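Uncharacterized protein (Mycobacterium smegmatis, PDB 4TMD) is of unknown function but belongs to the DUF5642 family of the Mog1p/PsbP clan and is probably an exported lipoprotein. Local coordinates at residues A8-L13 and N68-A73; F81-V86 and Y158-T163. All blocks are in the same frame, centred on the assembly; numbering follows the deposited sequence.

Interaction 1: A8-L13 and N68-A73; sequences AKVAQL and NMAATA
Two peptide groups are the flat surfaces here, and each is approached from above its face. Over the peptide joining Ala70 to Ala71 lies one methyl of Val10: CG2 stands almost straight above the plane, 3.9 Å from Ala71 N, and rests 3.8 Å from Ala70 CB beside it. The second flat group is the carbonyl of Val10. Thr72 OG1 donates to Val10 O at 2.8 Å, but it comes in 62° out of the carbonyl plane, with a C=O...O angle of 109°, so the hydroxyl sits over the carbonyl face and not on a lone pair. That same oxygen accepts Leu13 N at 3.0 Å, an i to i+3 bond of the 3-10 turns, and is thus gripped twice, once within its helix and once from the strand.

The torsions fit this. In Thr72, chi1 -67° turns OG1 anti to the carbonyl carbon, toward the 3-10 segment, and leaves CG2 anti to the backbone N. In Val10, CG2 takes the crowded position between N and carbonyl carbon, which brings it over the strand. Ala8 adds a looser contact, its CA 4.4 Å from Ala70 CB, while Ala11 CA lies 3.7 Å from Thr72 OG1. The contact is small and the side chains short, and the bond from Thr72 is the only hydrogen bond between the two segments.

This is packing of a 3-10 segment near the N-terminus onto a strand of the antiparallel sheet. Strand 67-76 runs between strands 22-30 and 79-88. Ala8 and Ala11 lean on Pro28 and Glu25 of the former, whereas Val10 and Leu13 reach Ala85 and Val83 of the latter and also touch the C-terminal helix 179-194 through Val193 and Leu185.

Interaction 2: F81-V86 and Y158-T163; sequences FIVMAV and YMVIVT
Strands 81-86 and 158-163 are antiparallel neighbours within the large antiparallel sheet of this Mog1p/PsbP-clan domain, their axes 4.7 Å apart and running nearly opposite ways. Six backbone hydrogen bonds join them as three two-bond pairs: Ile82 with Thr163, Met84 with Ile161, and Val86 with Met159. In each pair both N-H groups and both carbonyl oxygens are satisfied by the partner residue. The straightest of the six bonds is in the central pair, Met84 N to Ile161 O at 2.8 Å and 179° at the hydrogen; Ile161 N returns a bond to Met84 O. Val86 N to Met159 O is the most bent, at 153°, yet lies nearly along the C=O axis, while the other five donors lie in the carbonyl plane. Weaker CA-H...O contacts support these bonds, as where Val160 CA stands 3.3 Å from Met84 O.

The residues between turn their backbones outward to other strands: Val83 and Ala85 bond with Thr72 and Ala70, and Val160 and Val162 with Ala153 and Tyr151. Thr163 OG1 also finds its partner away from this pair, at Asn150 OD1.

Val83, Ala85, Val160 and Val162 point to one face, where Val83 and Val160 meet Ala189 of helix 179-194. Val83 and Val162 stand side by side, both with CG1 anti to the backbone N and with CG2 atoms 4.0 Å apart. The opposite face carries Ile82, Met84, Val86, Met159, Ile161 and Thr163; Met84 packs on Leu35 and Leu36, and Ile161 on Phe61. Across this face Met84 crosses Ile161 obliquely: extended to SD but bent at chi3 (-69°), it brings its methyl CE to 4.0 Å from Ile161 CB and 4.1 Å from Ile161 CG2.

How the interactions relate
The centres of the two interactions are about 8 Å apart, and they meet through the sheet itself. Consecutive strands 67-76 and 79-88 pair side by side, so Thr72 O faces Val83 N at 2.6 Å and Ala70 O faces Ala85 N at 2.8 Å, both probable hydrogen bonds. Both segments of interaction 1 precede those of interaction 2 in the sequence. Val10 CG1 packs 3.4 Å from Ala85 CB, on the face where helix 179-194 covers Val83 and Val160; the 3-10 segment and the helix therefore lie on the same face. Interaction 2 carries the sheet onward to strand 158-166, so that early and late parts of the chain meet in one sheet within the DUF5642 range.

Interaction 1: A8-L13 and N68-A73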
ATOM      1  N   ALA A   8      -2.753  10.715 -13.116  1.00 18.89           N
ATOM      2  CA  ALA A   8      -3.338  11.956 -12.597  1.00 24.25           C
ATOM      3  C   ALA A   8      -4.817  11.768 -12.279  1.00 20.36           C
ATOM      4  O   ALA A   8      -5.401  12.524 -11.515  1.00 20.12           O
ATOM      5  CB  ALA A   8      -3.154  13.102 -13.598  1.00 19.19           C
ATOM      6  N   LYS A   9      -5.440  10.760 -12.865  1.00 18.04           N
ATOM      7  CA  LYS A   9      -6.863  10.588 -12.629  1.00 18.42           C
ATOM      8  C   LYS A   9      -7.169  10.046 -11.228  1.00 21.96           C
ATOM      9  O   LYS A   9      -8.344   9.883 -10.905  1.00 18.90           O
ATOM     10  CB  LYS A   9      -7.474   9.682 -13.704  1.00 19.66           C
ATOM     11  CG  LYS A   9      -7.429  10.296 -15.121  1.00 19.66           C
ATOM     12  CD  LYS A   9      -8.199   9.449 -16.117  1.00 29.26           C
ATOM     13  CE  LYS A   9      -7.665   9.606 -17.520  1.00 39.90           C
ATOM     14  NZ  LYS A   9      -7.664  11.035 -17.922  1.00 42.01           N
ATOM     15  N   VAL A  10      -6.153   9.783 -10.387  1.00 16.47           N
ATOM     16  CA  VAL A  10      -6.438   9.444  -8.976  1.00 20.14           C
ATOM     17  C   VAL A  10      -7.121  10.591  -8.259  1.00 17.12           C
ATOM     18  O   VAL A  10      -7.732  10.393  -7.209  1.00 16.37           O
ATOM     19  CB  VAL A  10      -5.189   9.112  -8.108  1.00 24.11           C
ATOM     20  CG1 VAL A  10      -4.683   7.748  -8.391  1.00 28.06           C
ATOM     21  CG2 VAL A  10      -4.118  10.194  -8.216  1.00 15.87           C
ATOM     22  N   ALA A  11      -6.983  11.794  -8.818  1.00 20.04           N
ATOM     23  CA  ALA A  11      -7.645  12.987  -8.279  1.00 20.63           C
ATOM     24  C   ALA A  11      -9.143  12.750  -8.208  1.00 23.73           C
ATOM     25  O   ALA A  11      -9.811  13.267  -7.328  1.00 22.64           O
ATOM     26  CB  ALA A  11      -7.332  14.219  -9.136  1.00 19.72           C
ATOM     27  N   GLN A  12      -9.663  11.933  -9.118  1.00 20.15           N
ATOM     28  CA  GLN A  12     -11.087  11.601  -9.123  1.00 18.48           C
ATOM     29  C   GLN A  12     -11.589  11.027  -7.794  1.00 23.25           C
ATOM     30  O   GLN A  12     -12.751  11.223  -7.417  1.00 21.50           O
ATOM     31  CB  GLN A  12     -11.367  10.600 -10.241  1.00 26.05           C
ATOM     32  CG  GLN A  12     -12.513  10.939 -11.123  1.00 17.88           C
ATOM     33  CD  GLN A  12     -12.673   9.921 -12.236  1.00 20.20           C
ATOM     34  OE1 GLN A  12     -12.131  10.078 -13.323  1.00 21.26           O
ATOM     35  NE2 GLN A  12     -13.411   8.867 -11.954  1.00 16.18           N
ATOM     36  N   LEU A  13     -10.716  10.314  -7.085  1.00 17.57           N
ATOM     37  CA  LEU A  13     -11.129   9.615  -5.871  1.00 16.57           C
ATOM     38  C   LEU A  13     -11.351  10.538  -4.674  1.00 16.62           C
ATOM     39  O   LEU A  13     -11.775  10.094  -3.615  1.00 19.24           O
ATOM     40  CB  LEU A  13     -10.104   8.528  -5.520  1.00 20.45           C
ATOM     41  CG  LEU A  13     -10.461   7.155  -6.130  1.00 21.64           C
ATOM     42  CD1 LEU A  13     -10.464   7.179  -7.657  1.00 19.80           C
ATOM     43  CD2 LEU A  13      -9.570   6.055  -5.611  1.00 26.96           C
ATOM     44  N   ASN A  68       6.675   8.250 -12.647  1.00 27.06           N
ATOM     45  CA  ASN A  68       5.953   9.311 -11.974  1.00 17.89           C
ATOM     46  C   ASN A  68       4.912   8.713 -11.031  1.00 23.49           C
ATOM     47  O   ASN A  68       4.506   7.561 -11.196  1.00 15.83           O
ATOM     48  CB  ASN A  68       5.289  10.231 -12.999  1.00 20.81           C
ATOM     49  CG  ASN A  68       6.300  10.935 -13.893  1.00 32.76           C
ATOM     50  OD1 ASN A  68       7.291  11.476 -13.411  1.00 32.56           O
ATOM     51  ND2 ASN A  68       6.059  10.918 -15.198  1.00 34.93           N
ATOM     52  N   MET A  69       4.500   9.506 -10.043  1.00 22.57           N
ATOM     53  CA  MET A  69       3.491   9.110  -9.065  1.00 17.64           C
ATOM     54  C   MET A  69       2.549  10.267  -8.813  1.00 20.17           C
ATOM     55  O   MET A  69       2.934  11.426  -8.926  1.00 21.39           O
ATOM     56  CB  MET A  69       4.146   8.681  -7.749  1.00 18.93           C
ATOM     57  CG  MET A  69       5.065   9.751  -7.222  1.00 32.73           C
ATOM     58  SD  MET A  69       5.362   9.718  -5.452  1.00 44.96           S
ATOM     59  CE  MET A  69       6.419   8.319  -5.267  1.00 30.26           C
ATOM     60  N   ALA A  70       1.308   9.941  -8.490  1.00 19.22           N
ATOM     61  CA  ALA A  70       0.317  10.902  -8.029  1.00 17.35           C
ATOM     62  C   ALA A  70      -0.451  10.228  -6.910  1.00 18.29           C
ATOM     63  O   ALA A  70      -0.565   9.005  -6.895  1.00 19.12           O
ATOM     64  CB  ALA A  70      -0.631  11.320  -9.165  1.00 15.38           C
ATOM     65  N   ALA A  71      -1.013  11.002  -5.992  1.00 16.06           N
ATOM     66  CA  ALA A  71      -1.729  10.387  -4.891  1.00 19.24           C
ATOM     67  C   ALA A  71      -2.944  11.188  -4.441  1.00 23.58           C
ATOM     68  O   ALA A  71      -3.045  12.397  -4.669  1.00 16.08           O
ATOM     69  CB  ALA A  71      -0.788  10.158  -3.725  1.00 17.45           C
ATOM     70  N   THR A  72      -3.894  10.472  -3.854  1.00 18.20           N
ATOM     71  CA  THR A  72      -5.009  11.082  -3.159  1.00 19.13           C
ATOM     72  C   THR A  72      -5.033  10.461  -1.768  1.00 16.56           C
ATOM     73  O   THR A  72      -4.960   9.237  -1.637  1.00 16.78           O
ATOM     74  CB  THR A  72      -6.343  10.855  -3.868  1.00 14.95           C
ATOM     75  OG1 THR A  72      -6.345  11.567  -5.113  1.00 18.72           O
ATOM     76  CG2 THR A  72      -7.497  11.377  -3.001  1.00 16.44           C
ATOM     77  N   ALA A  73      -5.094  11.293  -0.733  1.00 14.68           N
ATOM     78  CA  ALA A  73      -5.121  10.767   0.634  1.00 14.28           C
ATOM     79  C   ALA A  73      -6.284  11.365   1.410  1.00 19.17           C
ATOM     80  O   ALA A  73      -6.733  12.473   1.107  1.00 20.59           O
ATOM     81  CB  ALA A  73      -3.810  11.048   1.326  1.00 20.02           C
TER

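Interaction 2: F81-V86 and Y158-T163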
ATOM      1  N   PHE A  81      -6.425   6.884   4.614  1.00 15.88           N
ATOM      2  CA  PHE A  81      -6.291   6.164   3.344  1.00 19.97           C
ATOM      3  C   PHE A  81      -5.386   6.933   2.412  1.00 18.75           C
ATOM      4  O   PHE A  81      -5.585   8.129   2.207  1.00 17.14           O
ATOM      5  CB  PHE A  81      -7.656   5.958   2.673  1.00 20.30           C
ATOM      6  CG  PHE A  81      -8.629   5.221   3.523  1.00 22.57           C
ATOM      7  CD1 PHE A  81      -8.674   3.833   3.510  1.00 16.46           C
ATOM      8  CD2 PHE A  81      -9.494   5.916   4.365  1.00 19.49           C
ATOM      9  CE1 PHE A  81      -9.563   3.153   4.317  1.00 15.32           C
ATOM     10  CE2 PHE A  81     -10.380   5.236   5.181  1.00 19.51           C
ATOM     11  CZ  PHE A  81     -10.419   3.850   5.158  1.00 17.31           C
ATOM     12  N   ILE A  82      -4.382   6.261   1.864  1.00 14.18           N
ATOM     13  CA  ILE A  82      -3.546   6.865   0.825  1.00 15.90           C
ATOM     14  C   ILE A  82      -3.681   6.075  -0.464  1.00 15.67           C
ATOM     15  O   ILE A  82      -3.397   4.875  -0.489  1.00 16.28           O
ATOM     16  CB  ILE A  82      -2.074   6.897   1.224  1.00 16.11           C
ATOM     17  CG1 ILE A  82      -1.901   7.653   2.537  1.00 26.53           C
ATOM     18  CG2 ILE A  82      -1.221   7.533   0.087  1.00 20.44           C
ATOM     19  CD1 ILE A  82      -0.512   7.566   3.096  1.00 26.84           C
ATOM     20  N   VAL A  83      -4.138   6.723  -1.527  1.00 12.33           N
ATOM     21  CA  VAL A  83      -4.226   6.041  -2.822  1.00 13.10           C
ATOM     22  C   VAL A  83      -3.136   6.584  -3.759  1.00 17.79           C
ATOM     23  O   VAL A  83      -3.213   7.729  -4.191  1.00 17.45           O
ATOM     24  CB  VAL A  83      -5.618   6.216  -3.471  1.00 18.77           C
ATOM     25  CG1 VAL A  83      -5.689   5.438  -4.790  1.00 14.00           C
ATOM     26  CG2 VAL A  83      -6.707   5.731  -2.527  1.00 14.93           C
ATOM     27  N   MET A  84      -2.126   5.762  -4.056  1.00 16.41           N
ATOM     28  CA  MET A  84      -1.018   6.171  -4.916  1.00 17.18           C
ATOM     29  C   MET A  84      -1.072   5.456  -6.265  1.00 16.47           C
ATOM     30  O   MET A  84      -1.278   4.245  -6.315  1.00 15.62           O
ATOM     31  CB  MET A  84       0.337   5.881  -4.250  1.00 17.87           C
ATOM     32  CG  MET A  84       0.552   6.599  -2.929  1.00 34.92           C
ATOM     33  SD  MET A  84       2.121   6.178  -2.126  1.00 66.80           S
ATOM     34  CE  MET A  84       1.860   4.478  -1.637  1.00 38.04           C
ATOM     35  N   ALA A  85      -0.908   6.223  -7.340  1.00 15.87           N
ATOM     36  CA  ALA A  85      -0.838   5.675  -8.696  1.00 21.77           C
ATOM     37  C   ALA A  85       0.541   5.953  -9.261  1.00 16.24           C
ATOM     38  O   ALA A  85       1.009   7.093  -9.229  1.00 15.94           O
ATOM     39  CB  ALA A  85      -1.921   6.282  -9.607  1.00 14.18           C
ATOM     40  N   VAL A  86       1.171   4.904  -9.781  1.00 19.12           N
ATOM     41  CA  VAL A  86       2.535   4.963 -10.297  1.00 13.85           C
ATOM     42  C   VAL A  86       2.596   4.467 -11.737  1.00 21.77           C
ATOM     43  O   VAL A  86       1.945   3.477 -12.076  1.00 17.64           O
ATOM     44  CB  VAL A  86       3.484   4.100  -9.441  1.00 15.63           C
ATOM     45  CG1 VAL A  86       4.880   4.028 -10.065  1.00 24.78           C
ATOM     46  CG2 VAL A  86       3.559   4.631  -8.028  1.00 27.86           C
ATOM     47  N   TYR A 158       1.892   0.058 -14.863  1.00 15.94           N
ATOM     48  CA  TYR A 158       1.206   0.827 -13.836  1.00 17.91           C
ATOM     49  C   TYR A 158       1.146   0.040 -12.557  1.00 18.36           C
ATOM     50  O   TYR A 158       1.019  -1.189 -12.548  1.00 13.81           O
ATOM     51  CB  TYR A 158      -0.217   1.207 -14.262  1.00 16.27           C
ATOM     52  CG  TYR A 158      -0.284   2.238 -15.356  1.00 21.38           C
ATOM     53  CD1 TYR A 158      -0.349   3.590 -15.057  1.00 24.93           C
ATOM     54  CD2 TYR A 158      -0.294   1.855 -16.701  1.00 28.42           C
ATOM     55  CE1 TYR A 158      -0.414   4.539 -16.058  1.00 28.67           C
ATOM     56  CE2 TYR A 158      -0.349   2.804 -17.719  1.00 23.59           C
ATOM     57  CZ  TYR A 158      -0.411   4.141 -17.387  1.00 30.45           C
ATOM     58  OH  TYR A 158      -0.474   5.091 -18.379  1.00 35.76           O
ATOM     59  N   MET A 159       1.185   0.759 -11.455  1.00 15.14           N
ATOM     60  CA  MET A 159       0.960   0.117 -10.176  1.00 21.08           C
ATOM     61  C   MET A 159       0.129   1.055  -9.342  1.00 17.95           C
ATOM     62  O   MET A 159       0.406   2.249  -9.342  1.00 15.51           O
ATOM     63  CB  MET A 159       2.285  -0.194  -9.491  1.00 19.63           C
ATOM     64  CG  MET A 159       2.137  -0.804  -8.126  1.00 23.04           C
ATOM     65  SD  MET A 159       3.695  -1.570  -7.623  1.00 32.66           S
ATOM     66  CE  MET A 159       3.552  -3.173  -8.401  1.00 20.73           C
ATOM     67  N   VAL A 160      -0.893   0.526  -8.666  1.00 13.67           N
ATOM     68  CA  VAL A 160      -1.721   1.343  -7.794  1.00 13.28           C
ATOM     69  C   VAL A 160      -1.634   0.758  -6.405  1.00 15.41           C
ATOM     70  O   VAL A 160      -1.762  -0.451  -6.231  1.00 14.76           O
ATOM     71  CB  VAL A 160      -3.194   1.398  -8.262  1.00 22.84           C
ATOM     72  CG1 VAL A 160      -4.058   2.105  -7.219  1.00 20.68           C
ATOM     73  CG2 VAL A 160      -3.299   2.090  -9.627  1.00 17.77           C
ATOM     74  N   ILE A 161      -1.379   1.609  -5.421  1.00 13.73           N
ATOM     75  CA  ILE A 161      -1.222   1.146  -4.055  1.00 15.44           C
ATOM     76  C   ILE A 161      -2.161   1.889  -3.112  1.00 14.24           C
ATOM     77  O   ILE A 161      -2.115   3.119  -3.019  1.00 19.53           O
ATOM     78  CB  ILE A 161       0.217   1.334  -3.546  1.00 17.66           C
ATOM     79  CG1 ILE A 161       1.224   0.756  -4.543  1.00 21.30           C
ATOM     80  CG2 ILE A 161       0.365   0.693  -2.174  1.00 25.03           C
ATOM     81  CD1 ILE A 161       2.637   0.850  -4.048  1.00 33.65           C
ATOM     82  N   VAL A 162      -3.012   1.138  -2.426  1.00 12.30           N
ATOM     83  CA  VAL A 162      -3.845   1.719  -1.384  1.00 11.74           C
ATOM     84  C   VAL A 162      -3.267   1.287  -0.044  1.00 15.16           C
ATOM     85  O   VAL A 162      -3.042   0.096   0.201  1.00 17.13           O
ATOM     86  CB  VAL A 162      -5.335   1.296  -1.517  1.00 16.45           C
ATOM     87  CG1 VAL A 162      -6.168   1.800  -0.307  1.00 10.88           C
ATOM     88  CG2 VAL A 162      -5.913   1.831  -2.838  1.00 13.07           C
ATOM     89  N   THR A 163      -2.991   2.267   0.808  1.00 14.99           N
ATOM     90  CA  THR A 163      -2.536   1.996   2.167  1.00 16.76           C
ATOM     91  C   THR A 163      -3.571   2.528   3.147  1.00 15.96           C
ATOM     92  O   THR A 163      -3.991   3.681   3.040  1.00 19.31           O
ATOM     93  CB  THR A 163      -1.171   2.641   2.449  1.00 17.54           C
ATOM     94  OG1 THR A 163      -0.218   2.177   1.479  1.00 20.70           O
ATOM     95  CG2 THR A 163      -0.694   2.260   3.849  1.00 21.94           C
TER